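Local structure of SnoaL-like domain-containing protein (Xanthomonas campestris pv. campestris, 3G8Z) at residues A[46-52]-A[128-134]; A[97-103]-A[118-124]; A[22-27]-A[91-95]; A[79-84]-A[144-148]. The protein is of unknown function but has the cystatin-like fold of the SnoaL-like polyketide cyclase family and forms a two-chain assembly. All blocks are in the same frame, centred on the assembly; numbering follows the deposited sequence. Where two conformers were deposited one is given.

Contact 1: A[46-52]-A[128-134]; sequences SPDVIWH and KIVEVRL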
loop_
_atom_site.group_PDB
_atom_site.type_symbol
_atom_site.label_atom_id
_atom_site.label_comp_id
_atom_site.label_asym_id
_atom_site.label_seq_id
_atom_site.Cartn_x
_atom_site.Cartn_y
_atom_site.Cartn_z
ATOM N N SER A 46 16.918 8.436 -1.716
ATOM C CA SER A 46 17.503 9.460 -0.855
ATOM C C SER A 46 18.637 8.880 -0.035
ATOM O O SER A 46 18.514 7.765 0.478
ATOM C CB SER A 46 16.444 10.036 0.089
ATOM O OG SER A 46 17.034 10.885 1.056
ATOM N N PRO A 47 19.736 9.647 0.128
ATOM C CA PRO A 47 20.780 9.266 1.064
ATOM C C PRO A 47 20.261 9.080 2.486
ATOM O O PRO A 47 20.833 8.304 3.255
ATOM C CB PRO A 47 21.744 10.453 1.013
ATOM C CG PRO A 47 21.475 11.099 -0.263
ATOM C CD PRO A 47 20.046 10.924 -0.536
ATOM N N ASP A 48 19.183 9.782 2.820
ATOM C CA ASP A 48 18.581 9.683 4.143
ATOM C C ASP A 48 17.335 8.797 4.163
ATOM O O ASP A 48 16.480 8.953 5.028
ATOM C CB ASP A 48 18.204 11.079 4.629
ATOM C CG ASP A 48 19.399 12.003 4.720
ATOM O OD1 ASP A 48 20.544 11.506 4.856
ATOM O OD2 ASP A 48 19.187 13.235 4.681
ATOM N N VAL A 49 17.249 7.863 3.224
ATOM C CA VAL A 49 16.057 7.023 3.067
ATOM C C VAL A 49 15.708 6.274 4.360
ATOM O O VAL A 49 16.584 5.729 5.046
ATOM C CB VAL A 49 16.228 5.980 1.915
ATOM C CG1 VAL A 49 17.364 5.014 2.231
ATOM C CG2 VAL A 49 14.900 5.194 1.634
ATOM N N ILE A 50 14.428 6.273 4.704
ATOM C CA ILE A 50 13.919 5.455 5.801
ATOM C C ILE A 50 13.282 4.214 5.198
ATOM O O ILE A 50 12.348 4.307 4.427
ATOM C CB ILE A 50 12.845 6.189 6.620
ATOM C CG1 ILE A 50 13.396 7.499 7.195
ATOM C CG2 ILE A 50 12.341 5.283 7.739
ATOM C CD1 ILE A 50 12.299 8.462 7.683
ATOM N N TRP A 51 13.813 3.050 5.535
ATOM C CA TRP A 51 13.412 1.806 4.877
ATOM C C TRP A 51 12.802 0.830 5.890
ATOM O O TRP A 51 13.500 0.369 6.803
ATOM C CB TRP A 51 14.656 1.200 4.240
ATOM C CG TRP A 51 14.424 -0.016 3.450
ATOM C CD1 TRP A 51 14.123 -1.256 3.926
ATOM C CD2 TRP A 51 14.488 -0.133 2.030
ATOM N NE1 TRP A 51 13.983 -2.145 2.884
ATOM C CE2 TRP A 51 14.206 -1.478 1.707
ATOM C CE3 TRP A 51 14.770 0.763 0.998
ATOM C CZ2 TRP A 51 14.211 -1.945 0.392
ATOM C CZ3 TRP A 51 14.773 0.289 -0.305
ATOM C CH2 TRP A 51 14.490 -1.042 -0.594
ATOM N N HIS A 52 11.506 0.547 5.760
ATOM C CA HIS A 52 10.809 -0.352 6.700
ATOM C C HIS A 52 10.641 -1.753 6.099
ATOM O O HIS A 52 9.872 -1.952 5.154
ATOM C CB HIS A 52 9.421 0.174 7.079
ATOM C CG HIS A 52 9.391 1.610 7.504
ATOM N ND1 HIS A 52 9.728 2.015 8.775
ATOM C CD2 HIS A 52 8.990 2.722 6.850
ATOM C CE1 HIS A 52 9.576 3.326 8.874
ATOM N NE2 HIS A 52 9.098 3.777 7.725
ATOM N N LYS A 128 13.212 12.130 -5.374
ATOM C CA LYS A 128 13.878 11.039 -4.697
ATOM C C LYS A 128 12.947 10.255 -3.779
ATOM O O LYS A 128 11.990 10.792 -3.200
ATOM C CB LYS A 128 15.080 11.565 -3.910
ATOM C CG LYS A 128 16.154 12.185 -4.810
ATOM C CD LYS A 128 17.546 11.918 -4.325
ATOM C CE LYS A 128 18.578 12.632 -5.195
ATOM N NZ LYS A 128 18.783 11.951 -6.502
ATOM N N ILE A 129 13.227 8.969 -3.673
ATOM C CA ILE A 129 12.537 8.096 -2.733
ATOM C C ILE A 129 13.098 8.293 -1.317
ATOM O O ILE A 129 14.260 7.941 -1.025
ATOM C CB ILE A 129 12.701 6.635 -3.148
ATOM C CG1 ILE A 129 12.000 6.415 -4.491
ATOM C CG2 ILE A 129 12.138 5.721 -2.104
ATOM C CD1 ILE A 129 12.503 5.199 -5.223
ATOM N N VAL A 130 12.265 8.850 -0.445
ATOM C CA VAL A 130 12.690 9.233 0.905
ATOM C C VAL A 130 12.244 8.210 1.942
ATOM O O VAL A 130 12.821 8.116 3.033
ATOM C CB VAL A 130 12.216 10.671 1.301
ATOM C CG1 VAL A 130 12.908 11.719 0.435
ATOM C CG2 VAL A 130 10.705 10.839 1.221
ATOM N N GLU A 131 11.257 7.397 1.596
ATOM C CA GLU A 131 10.790 6.389 2.519
ATOM C C GLU A 131 10.259 5.197 1.767
ATOM O O GLU A 131 9.617 5.344 0.731
ATOM C CB GLU A 131 9.714 6.965 3.435
ATOM C CG GLU A 131 9.395 6.087 4.631
ATOM C CD GLU A 131 8.505 6.753 5.676
ATOM O OE1 GLU A 131 8.032 7.903 5.472
ATOM O OE2 GLU A 131 8.252 6.090 6.713
ATOM N N VAL A 132 10.511 4.013 2.311
ATOM C CA VAL A 132 10.098 2.763 1.695
ATOM C C VAL A 132 9.437 1.911 2.781
ATOM O O VAL A 132 9.995 1.775 3.884
ATOM C CB VAL A 132 11.314 2.019 1.104
ATOM C CG1 VAL A 132 10.936 0.620 0.634
ATOM C CG2 VAL A 132 11.956 2.840 -0.067
ATOM N N ARG A 133 8.247 1.390 2.493
ATOM C CA ARG A 133 7.624 0.395 3.364
ATOM C C ARG A 133 7.138 -0.764 2.547
ATOM O O ARG A 133 6.359 -0.586 1.638
ATOM C CB ARG A 133 6.454 0.957 4.182
ATOM C CG ARG A 133 5.942 -0.076 5.198
ATOM C CD ARG A 133 4.783 0.427 5.984
ATOM N NE ARG A 133 5.113 1.595 6.778
ATOM C CZ ARG A 133 5.710 1.551 7.951
ATOM N NH1 ARG A 133 6.073 0.386 8.464
ATOM N NH2 ARG A 133 5.951 2.690 8.605
ATOM N N LEU A 134 7.624 -1.952 2.883
ATOM C CA LEU A 134 7.349 -3.144 2.117
ATOM C C LEU A 134 6.281 -3.988 2.817
ATOM O O LEU A 134 6.215 -4.035 4.045
ATOM C CB LEU A 134 8.642 -3.953 1.944
ATOM C CG LEU A 134 9.820 -3.201 1.271
ATOM C CD1 LEU A 134 10.985 -4.100 0.929
ATOM C CD2 LEU A 134 9.353 -2.486 0.064
HETATM O O HOH W 1 13.993 10.108 4.673
#

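Contact 2: A[97-103]-A[118-124]; sequences DWVAITL and GVDLLRI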
loop_
_atom_site.group_PDB
_atom_site.type_symbol
_atom_site.label_atom_id
_atom_site.label_comp_id
_atom_site.label_asym_id
_atom_site.label_seq_id
_atom_site.Cartn_x
_atom_site.Cartn_y
_atom_site.Cartn_z
ATOM N N ASP A 97 2.092 12.085 -1.553
ATOM C CA ASP A 97 3.486 11.858 -1.988
ATOM C C ASP A 97 3.869 10.378 -2.003
ATOM O O ASP A 97 5.030 10.036 -2.224
ATOM C CB ASP A 97 4.473 12.626 -1.097
ATOM C CG ASP A 97 4.263 14.123 -1.132
ATOM O OD1 ASP A 97 3.724 14.635 -2.147
ATOM O OD2 ASP A 97 4.663 14.786 -0.133
ATOM N N TRP A 98 2.894 9.498 -1.767
ATOM C CA TRP A 98 3.121 8.057 -1.788
ATOM C C TRP A 98 2.729 7.435 -3.105
ATOM O O TRP A 98 1.779 7.858 -3.752
ATOM C CB TRP A 98 2.303 7.368 -0.697
ATOM C CG TRP A 98 2.783 7.706 0.677
ATOM C CD1 TRP A 98 2.393 8.757 1.451
ATOM C CD2 TRP A 98 3.782 7.007 1.416
ATOM N NE1 TRP A 98 3.093 8.746 2.648
ATOM C CE2 TRP A 98 3.946 7.679 2.648
ATOM C CE3 TRP A 98 4.552 5.873 1.162
ATOM C CZ2 TRP A 98 4.846 7.247 3.619
ATOM C CZ3 TRP A 98 5.443 5.441 2.129
ATOM C CH2 TRP A 98 5.573 6.123 3.345
ATOM N N VAL A 99 3.435 6.371 -3.457
ATOM C CA VAL A 99 3.061 5.539 -4.562
ATOM C C VAL A 99 2.998 4.115 -4.030
ATOM O O VAL A 99 3.944 3.661 -3.397
ATOM C CB VAL A 99 4.088 5.642 -5.693
ATOM C CG1 VAL A 99 3.795 4.565 -6.776
ATOM C CG2 VAL A 99 4.093 7.065 -6.288
ATOM N N ALA A 100 1.883 3.426 -4.253
ATOM C CA ALA A 100 1.813 1.980 -3.996
ATOM C C ALA A 100 2.006 1.233 -5.284
ATOM O O ALA A 100 1.407 1.568 -6.327
ATOM C CB ALA A 100 0.503 1.568 -3.356
ATOM N N ILE A 101 2.889 0.243 -5.221
ATOM C CA ILE A 101 3.121 -0.633 -6.343
ATOM C C ILE A 101 2.741 -2.027 -5.915
ATOM O O ILE A 101 3.351 -2.574 -5.007
ATOM C CB ILE A 101 4.591 -0.634 -6.793
ATOM C CG1 ILE A 101 5.095 0.816 -6.904
ATOM C CG2 ILE A 101 4.715 -1.413 -8.131
ATOM C CD1 ILE A 101 6.502 1.051 -6.422
ATOM N N THR A 102 1.741 -2.601 -6.586
ATOM C CA THR A 102 1.341 -3.961 -6.371
ATOM C C THR A 102 2.209 -4.813 -7.273
ATOM O O THR A 102 2.480 -4.441 -8.419
ATOM C CB THR A 102 -0.164 -4.198 -6.695
ATOM O OG1 THR A 102 -0.469 -3.615 -7.963
ATOM C CG2 THR A 102 -1.032 -3.545 -5.633
ATOM N N LEU A 103 2.638 -5.952 -6.756
ATOM C CA LEU A 103 3.638 -6.729 -7.433
ATOM C C LEU A 103 3.681 -8.158 -6.962
ATOM O O LEU A 103 2.943 -8.576 -6.049
ATOM C CB LEU A 103 5.007 -6.048 -7.299
ATOM C CG LEU A 103 5.449 -5.636 -5.909
ATOM C CD1 LEU A 103 5.876 -6.892 -5.140
ATOM C CD2 LEU A 103 6.561 -4.557 -5.967
ATOM N N GLY A 118 3.020 -8.911 -3.237
ATOM C CA GLY A 118 3.506 -7.906 -2.292
ATOM C C GLY A 118 3.045 -6.534 -2.702
ATOM O O GLY A 118 2.455 -6.361 -3.769
ATOM N N VAL A 119 3.319 -5.549 -1.859
ATOM C CA VAL A 119 3.102 -4.153 -2.207
ATOM C C VAL A 119 4.301 -3.378 -1.699
ATOM O O VAL A 119 4.716 -3.580 -0.572
ATOM C CB VAL A 119 1.812 -3.572 -1.551
ATOM C CG1 VAL A 119 1.526 -2.108 -2.024
ATOM C CG2 VAL A 119 0.604 -4.462 -1.838
ATOM N N ASP A 120 4.883 -2.541 -2.558
ATOM C CA ASP A 120 5.904 -1.589 -2.138
ATOM C C ASP A 120 5.258 -0.250 -2.015
ATOM O O ASP A 120 4.578 0.186 -2.942
ATOM C CB ASP A 120 7.029 -1.477 -3.143
ATOM C CG ASP A 120 7.949 -2.642 -3.118
ATOM O OD1 ASP A 120 7.542 -3.722 -2.600
ATOM O OD2 ASP A 120 9.084 -2.486 -3.645
ATOM N N LEU A 121 5.441 0.394 -0.868
ATOM C CA LEU A 121 4.984 1.760 -0.678
ATOM C C LEU A 121 6.199 2.681 -0.674
ATOM O O LEU A 121 7.107 2.499 0.129
ATOM C CB LEU A 121 4.189 1.924 0.628
ATOM C CG LEU A 121 2.646 1.882 0.547
ATOM C CD1 LEU A 121 2.108 3.083 -0.204
ATOM C CD2 LEU A 121 2.183 0.606 -0.123
ATOM N N LEU A 122 6.211 3.658 -1.580
ATOM C CA LEU A 122 7.314 4.612 -1.681
ATOM C C LEU A 122 6.796 5.999 -1.403
ATOM O O LEU A 122 5.740 6.381 -1.937
ATOM C CB LEU A 122 7.928 4.624 -3.092
ATOM C CG LEU A 122 8.321 3.280 -3.713
ATOM C CD1 LEU A 122 8.891 3.494 -5.122
ATOM C CD2 LEU A 122 9.291 2.530 -2.845
ATOM N N ARG A 123 7.529 6.753 -0.600
ATOM C CA ARG A 123 7.256 8.165 -0.427
ATOM C C ARG A 123 8.312 8.923 -1.208
ATOM O O ARG A 123 9.484 8.661 -1.055
ATOM C CB ARG A 123 7.306 8.586 1.037
ATOM C CG ARG A 123 6.832 10.017 1.218
ATOM C CD ARG A 123 6.469 10.368 2.665
ATOM N NE ARG A 123 7.512 10.067 3.619
ATOM C CZ ARG A 123 8.467 10.916 4.017
ATOM N NH1 ARG A 123 8.558 12.146 3.529
ATOM N NH2 ARG A 123 9.358 10.526 4.912
ATOM N N ILE A 124 7.880 9.821 -2.080
ATOM C CA ILE A 124 8.782 10.459 -3.033
ATOM C C ILE A 124 8.674 11.952 -2.868
ATOM O O ILE A 124 7.583 12.490 -2.800
ATOM C CB ILE A 124 8.441 10.044 -4.462
ATOM C CG1 ILE A 124 8.759 8.549 -4.623
ATOM C CG2 ILE A 124 9.165 10.932 -5.488
ATOM C CD1 ILE A 124 7.959 7.844 -5.727
#

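Contact 3: A[22-27]-A[91-95]; sequences TIDIAK and DYMAS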
loop_
_atom_site.group_PDB
_atom_site.type_symbol
_atom_site.label_atom_id
_atom_site.label_comp_id
_atom_site.label_asym_id
_atom_site.label_seq_id
_atom_site.Cartn_x
_atom_site.Cartn_y
_atom_site.Cartn_z
ATOM N N THR A 22 5.557 11.309 -9.526
ATOM C CA THR A 22 5.984 10.286 -8.586
ATOM C C THR A 22 5.885 8.881 -9.170
ATOM O O THR A 22 6.692 8.015 -8.844
ATOM C CB THR A 22 5.201 10.386 -7.260
ATOM O OG1 THR A 22 3.795 10.323 -7.531
ATOM C CG2 THR A 22 5.549 11.702 -6.547
ATOM N N ILE A 23 4.909 8.647 -10.034
ATOM C CA ILE A 23 4.775 7.327 -10.644
ATOM C C ILE A 23 5.942 7.057 -11.603
ATOM O O ILE A 23 6.448 5.941 -11.642
ATOM C CB ILE A 23 3.427 7.131 -11.346
ATOM C CG1 ILE A 23 2.309 7.032 -10.279
ATOM C CG2 ILE A 23 3.476 5.862 -12.192
ATOM C CD1 ILE A 23 0.975 6.509 -10.801
ATOM N N ASP A 24 6.390 8.081 -12.322
ATOM C CA ASP A 24 7.574 7.965 -13.160
ATOM C C ASP A 24 8.779 7.545 -12.314
ATOM O O ASP A 24 9.529 6.642 -12.689
ATOM C CB ASP A 24 7.888 9.295 -13.847
ATOM C CG ASP A 24 6.873 9.653 -14.907
ATOM O OD1 ASP A 24 6.394 8.727 -15.583
ATOM O OD2 ASP A 24 6.559 10.859 -15.049
ATOM N N ILE A 25 8.952 8.190 -11.167
ATOM C CA ILE A 25 10.054 7.841 -10.275
ATOM C C ILE A 25 9.921 6.409 -9.758
ATOM O O ILE A 25 10.907 5.670 -9.708
ATOM C CB ILE A 25 10.192 8.857 -9.118
ATOM C CG1 ILE A 25 10.610 10.216 -9.696
ATOM C CG2 ILE A 25 11.228 8.373 -8.101
ATOM C CD1 ILE A 25 10.050 11.402 -8.928
ATOM N N ALA A 26 8.697 6.004 -9.397
ATOM C CA ALA A 26 8.452 4.654 -8.905
ATOM C C ALA A 26 8.756 3.621 -9.985
ATOM O O ALA A 26 9.312 2.545 -9.696
ATOM C CB ALA A 26 7.014 4.517 -8.415
ATOM N N LYS A 27 8.393 3.935 -11.228
ATOM C CA LYS A 27 8.645 3.019 -12.341
ATOM C C LYS A 27 10.134 2.886 -12.583
ATOM O O LYS A 27 10.616 1.807 -12.909
ATOM C CB LYS A 27 7.938 3.498 -13.613
ATOM C CG LYS A 27 6.434 3.258 -13.545
ATOM C CD LYS A 27 5.710 3.717 -14.802
ATOM C CE LYS A 27 4.267 3.261 -14.798
ATOM N NZ LYS A 27 3.522 3.964 -15.897
ATOM N N ASP A 91 0.279 -2.697 -10.687
ATOM C CA ASP A 91 -0.218 -1.330 -10.767
ATOM C C ASP A 91 0.640 -0.367 -9.957
ATOM O O ASP A 91 1.127 -0.716 -8.891
ATOM C CB ASP A 91 -1.660 -1.263 -10.248
ATOM C CG ASP A 91 -2.649 -1.944 -11.177
ATOM O OD1 ASP A 91 -2.662 -1.606 -12.378
ATOM O OD2 ASP A 91 -3.421 -2.806 -10.711
ATOM N N TYR A 92 0.804 0.848 -10.478
ATOM C CA TYR A 92 1.397 1.966 -9.749
ATOM C C TYR A 92 0.297 2.956 -9.433
ATOM O O TYR A 92 -0.374 3.442 -10.344
ATOM C CB TYR A 92 2.438 2.687 -10.600
ATOM C CG TYR A 92 3.605 1.813 -10.988
ATOM C CD1 TYR A 92 3.502 0.894 -12.022
ATOM C CD2 TYR A 92 4.821 1.937 -10.340
ATOM C CE1 TYR A 92 4.586 0.092 -12.368
ATOM C CE2 TYR A 92 5.885 1.172 -10.682
ATOM C CZ TYR A 92 5.766 0.239 -11.685
ATOM O OH TYR A 92 6.875 -0.504 -12.007
HETATM N N MSE A 93 0.131 3.283 -8.161
HETATM C CA MSE A 93 -0.961 4.141 -7.725
HETATM C C MSE A 93 -0.461 5.253 -6.836
HETATM O O MSE A 93 0.349 5.008 -5.936
HETATM C CB MSE A 93 -1.950 3.281 -6.950
HETATM C CG MSE A 93 -2.404 2.054 -7.718
HETATM SE SE MSE A 93 -3.658 1.068 -6.673
HETATM C CE MSE A 93 -3.657 -0.663 -7.615
ATOM N N ALA A 94 -0.930 6.478 -7.075
ATOM C CA ALA A 94 -0.440 7.618 -6.311
ATOM C C ALA A 94 -1.442 8.142 -5.317
ATOM O O ALA A 94 -2.630 8.259 -5.611
ATOM C CB ALA A 94 -0.021 8.769 -7.256
ATOM N N SER A 95 -0.952 8.511 -4.143
ATOM C CA SER A 95 -1.800 9.110 -3.146
ATOM C C SER A 95 -0.963 10.060 -2.326
ATOM O O SER A 95 -0.070 9.645 -1.610
ATOM C CB SER A 95 -2.420 8.029 -2.277
ATOM O OG SER A 95 -3.486 8.565 -1.511
#

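Contact 4: A[79-84]-A[144-148]; sequences VSNGTF and AFWGR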
loop_
_atom_site.group_PDB
_atom_site.type_symbol
_atom_site.label_atom_id
_atom_site.label_comp_id
_atom_site.label_asym_id
_atom_site.label_seq_id
_atom_site.Cartn_x
_atom_site.Cartn_y
_atom_site.Cartn_z
ATOM N N VAL A 79 22.540 -13.360 0.216
ATOM C CA VAL A 79 21.758 -14.390 0.904
ATOM C C VAL A 79 20.828 -15.131 -0.055
ATOM O O VAL A 79 20.657 -16.338 0.065
ATOM C CB VAL A 79 20.941 -13.783 2.084
ATOM C CG1 VAL A 79 19.975 -14.790 2.651
ATOM C CG2 VAL A 79 21.908 -13.275 3.178
ATOM N N SER A 80 20.266 -14.420 -1.026
ATOM C CA SER A 80 19.333 -15.011 -1.987
ATOM C C SER A 80 20.005 -15.549 -3.250
ATOM O O SER A 80 19.340 -15.980 -4.194
ATOM C CB SER A 80 18.283 -13.977 -2.379
ATOM O OG SER A 80 18.820 -12.984 -3.223
ATOM N N ASN A 81 21.330 -15.576 -3.260
ATOM C CA ASN A 81 22.067 -16.045 -4.431
ATOM C C ASN A 81 21.628 -15.290 -5.652
ATOM O O ASN A 81 21.509 -15.872 -6.726
ATOM C CB ASN A 81 21.871 -17.559 -4.650
ATOM C CG ASN A 81 22.729 -18.113 -5.771
ATOM O OD1 ASN A 81 23.834 -17.648 -6.002
ATOM N ND2 ASN A 81 22.215 -19.142 -6.483
ATOM N N GLY A 82 21.395 -13.979 -5.471
ATOM C CA GLY A 82 20.956 -13.103 -6.541
ATOM C C GLY A 82 19.588 -13.398 -7.115
ATOM O O GLY A 82 19.229 -12.866 -8.182
ATOM N N THR A 83 18.807 -14.236 -6.447
ATOM C CA THR A 83 17.538 -14.686 -7.030
ATOM C C THR A 83 16.324 -13.886 -6.567
ATOM O O THR A 83 15.254 -13.988 -7.171
ATOM C CB THR A 83 17.256 -16.178 -6.710
ATOM O OG1 THR A 83 16.977 -16.325 -5.302
ATOM C CG2 THR A 83 18.443 -17.043 -7.126
ATOM N N PHE A 84 16.446 -13.114 -5.492
ATOM C CA PHE A 84 15.297 -12.323 -5.074
ATOM C C PHE A 84 14.933 -11.322 -6.145
ATOM O O PHE A 84 15.783 -10.566 -6.613
ATOM C CB PHE A 84 15.514 -11.603 -3.761
ATOM C CG PHE A 84 14.330 -10.798 -3.347
ATOM C CD1 PHE A 84 13.252 -11.410 -2.741
ATOM C CD2 PHE A 84 14.263 -9.459 -3.626
ATOM C CE1 PHE A 84 12.136 -10.685 -2.381
ATOM C CE2 PHE A 84 13.127 -8.726 -3.262
ATOM C CZ PHE A 84 12.073 -9.358 -2.650
ATOM N N ALA A 144 11.399 -17.086 6.316
ATOM C CA ALA A 144 12.225 -18.286 6.158
ATOM C C ALA A 144 13.235 -18.084 5.023
ATOM O O ALA A 144 14.388 -18.515 5.114
ATOM C CB ALA A 144 11.362 -19.506 5.898
ATOM N N PHE A 145 12.789 -17.427 3.955
ATOM C CA PHE A 145 13.638 -17.153 2.807
ATOM C C PHE A 145 14.903 -16.390 3.232
ATOM O O PHE A 145 16.041 -16.753 2.872
ATOM C CB PHE A 145 12.827 -16.357 1.781
ATOM C CG PHE A 145 13.585 -15.963 0.537
ATOM C CD1 PHE A 145 13.754 -16.859 -0.507
ATOM C CD2 PHE A 145 14.065 -14.666 0.374
ATOM C CE1 PHE A 145 14.416 -16.491 -1.654
ATOM C CE2 PHE A 145 14.739 -14.303 -0.771
ATOM C CZ PHE A 145 14.919 -15.230 -1.793
ATOM N N TRP A 146 14.718 -15.318 3.976
ATOM C CA TRP A 146 15.836 -14.463 4.328
ATOM C C TRP A 146 16.651 -15.086 5.425
ATOM O O TRP A 146 17.868 -14.960 5.461
ATOM C CB TRP A 146 15.348 -13.068 4.727
ATOM C CG TRP A 146 14.783 -12.268 3.567
ATOM C CD1 TRP A 146 13.537 -11.721 3.478
ATOM C CD2 TRP A 146 15.461 -11.892 2.364
ATOM N NE1 TRP A 146 13.392 -11.066 2.300
ATOM C CE2 TRP A 146 14.565 -11.138 1.602
ATOM C CE3 TRP A 146 16.731 -12.142 1.846
ATOM C CZ2 TRP A 146 14.887 -10.641 0.359
ATOM C CZ3 TRP A 146 17.043 -11.627 0.607
ATOM C CH2 TRP A 146 16.133 -10.888 -0.113
ATOM N N GLY A 147 15.965 -15.743 6.341
ATOM C CA GLY A 147 16.609 -16.449 7.402
ATOM C C GLY A 147 17.077 -15.570 8.523
ATOM O O GLY A 147 16.891 -14.355 8.544
ATOM N N ARG A 148 17.687 -16.245 9.480
ATOM C CA ARG A 148 18.363 -15.605 10.580
ATOM C C ARG A 148 19.845 -15.648 10.295
ATOM O O ARG A 148 20.570 -14.823 10.844
ATOM C CB ARG A 148 18.088 -16.380 11.863
ATOM C CG ARG A 148 16.636 -16.522 12.196
ATOM C CD ARG A 148 16.095 -15.211 12.710
ATOM N NE ARG A 148 15.287 -15.399 13.907
ATOM C CZ ARG A 148 15.766 -15.739 15.104
ATOM N NH1 ARG A 148 17.066 -15.941 15.294
ATOM N NH2 ARG A 148 14.938 -15.884 16.119
ATOM O OXT ARG A 148 20.348 -16.531 9.557
#

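Contact 1: A[46-52]-A[128-134]
His52 NE2 donates to Glu131 OE2 at 2.7 Å. OE2 lies in the imidazole plane and accepts with its anti lone pair, but the carboxylate plane is turned 47° from the ring. The guanidinium of Arg133 lies flat over one face of the ring, with centres 3.8 Å apart and planes at 10°. Arg133 bends at chi3 (-62°) to fold back over the imidazole. His52 ND1 is hydrogen-bonded to Thr62 OG1, and Glu131 OE1 forms a salt bridge with Arg123 NE.

The backbones run parallel. Ile50 N donates to Val130 O, Val132 N to Ile50 O, and His52 N to Val132 O at 2.7 Å. A water bridges Asp48 O and Val130 O, and Ser46 N bonds Ile129 O. Val130 and Glu131 both face Arg123 of strand 112-125, a classic beta bulge in strand 128-136.

On the other face, Val132 CG1 sits 3.8 Å from the centroid of the Trp51 six-membered ring, a CH-pi contact. Leu134 CD1 reaches Trp51 CZ2. Helix 66-79 packs on this indole through Val69 and Met72.

Polar groups gather on the His52 face, beside Ile50; the Trp51 face is apolar. The bonds to Glu131 and Thr62 and the flat Arg133 fix the rotation of the imidazole.

Contact 2: A[97-103]-A[118-124]
Strands 98-103 and 118-124 run antiparallel, their short axes at 160°, with paired bonds at Val99 and Leu122, Ile101 and Asp120, and Leu103 and Gly118. Val99 N to Leu122 O is 2.8 Å, and Ile124 N to Asp97 O closes the end. Trp98 lies across Arg123 in a non-hydrogen-bonded pair. Arg123 CB stands 3.6 Å from the centroid of the six-membered ring, almost on its normal, and CD touches Trp98 CZ2 at 3.6 Å. The guanidinium turns its edge to CZ2; besides its salt bridge to Glu131, it has a second one from NH1 to Glu125. These strands form the long beta hairpin 98-109/112-125 in the curved sheet of the cystatin-like fold. On the face of Trp98, the Ala100 methyl meets Leu121 CD2 at 3.8 Å, and Trp98, Thr102, Val119 and Leu121 pack on the second subunit. On the other face, Ile101 CD1 meets Leu122 CD1 at 3.7 Å, near helix 22-35. With chi1 at 50°, Leu103 folds over Gly118, CD1 near its O, and CD2 lies 3.6 Å from Asp120 OD1. Asp120 OD2 bonds a glycerol, probably from the crystallisation liquor.

Contact 3: A[22-27]-A[91-95]
The phenol ring of Tyr92 carries Lys27 on one face and meets Ala26 O at its edge. Lys27 CG stands over the middle of the ring, 3.6 Å from the centroid and 12° off the normal, a CH-pi contact. The lysine chain is extended beyond CG, and CE follows along the ring to lie 3.7 Å from Tyr92 CD1. The aliphatic part of the lysine therefore does the touching.

This is helix-on-sheet packing in the cystatin-like fold. The first turns of helix 22-35 lie against strand 85-95, an outermost strand of the sheet within this chain. The short axes of helix 22-27 and strand 91-95 are 8.7 Å apart, and their directions differ by 141°. Side chains fill the interval, and all the meetings are apolar or van der Waals in kind. Ala26 CB rests 3.9 Å from Tyr92 CD2. Beyond it, the helix reaches Val99 and Ile101 on the next strand.

Met93, a selenomethionine, and Ser95 point from the strand to the other face. There Met93 packs on Ser136 of the second subunit, and Ser95 OG bonds Leu134 O of that subunit. The strand thus lies between its own helix and the partner chain.

Ile23 covers the start of the tyrosine side chain. Its CG1 is anti to the carbonyl carbon (chi1 -70°), and its two branches part over the strand. CG2 touches Tyr92 CB at 3.7 Å, while CD1 reaches the backbone, 3.4 Å from Tyr92 O.

Contact 4: A[79-84]-A[144-148]
Phe84 leaves the backbone with CG anti to its own N (chi1 -180°), which carries the ring to the end of the Trp146 indole. CB meets Trp146 CH2 at 3.8 Å and also comes near Phe145 CE2. CG sits 3.7 Å from Trp146 CH2. CD1 lies between the two aromatic residues, 3.6 Å from Trp146 CZ2 and 3.8 Å from Phe145 CE2. CE1, further out, still touches CZ2. The indole thus places CZ2 over one face of the phenyl ring, off its centre. The Phe84 ring and the six-membered ring of Trp146 are oblique, with planes at 47°.

Phe145 CZ touches Ser80 CB at 3.6 Å. Ser80 OG is tied to Met76 O and accepts a bond from Phe84 N, which helps fix the loop from which Phe84 projects. A type I' turn from Ser80 to Thr83 shapes that loop. Val79 CG1 packs on Trp146 O at 3.5 Å. The polar end of the indole, NE1, bonds Glu142 one turn back in its own helix.

A Schellman motif ends helix 66-79, with Asn81 as its C-prime residue. The loop that follows leads into strand 85-95. Here it meets the last turn of the C-terminal helix 139-146. Leu114 of strand 112-125 packs on both Phe84 and Phe145, so helix end, loop and sheet meet around these rings.

Contacts 1 and 2 are strand pairs of one sheet, and contact 3 packs helix 22-27 on an outermost strand of the same sheet. Contacts 1 and 2 have centres 11 Å apart and join through neighbouring strands, with Arg133 O 2.8 Å from Leu121 N. Contacts 2 and 3 are closer, with centres 7 Å apart, and Ala100 N lies 2.8 Å from Met93 O. Ile129 CG1 of contact 1 also packs on Ile25 CG2 of helix 22-27. All three touch the second subunit. Contact 4 stands apart, with its centre 21 Å from that of contact 1 and 27 Å from that of contact 3. No active site is established. Glycerol, probably from the crystallisation liquor, lies near these contacts and may mark pockets.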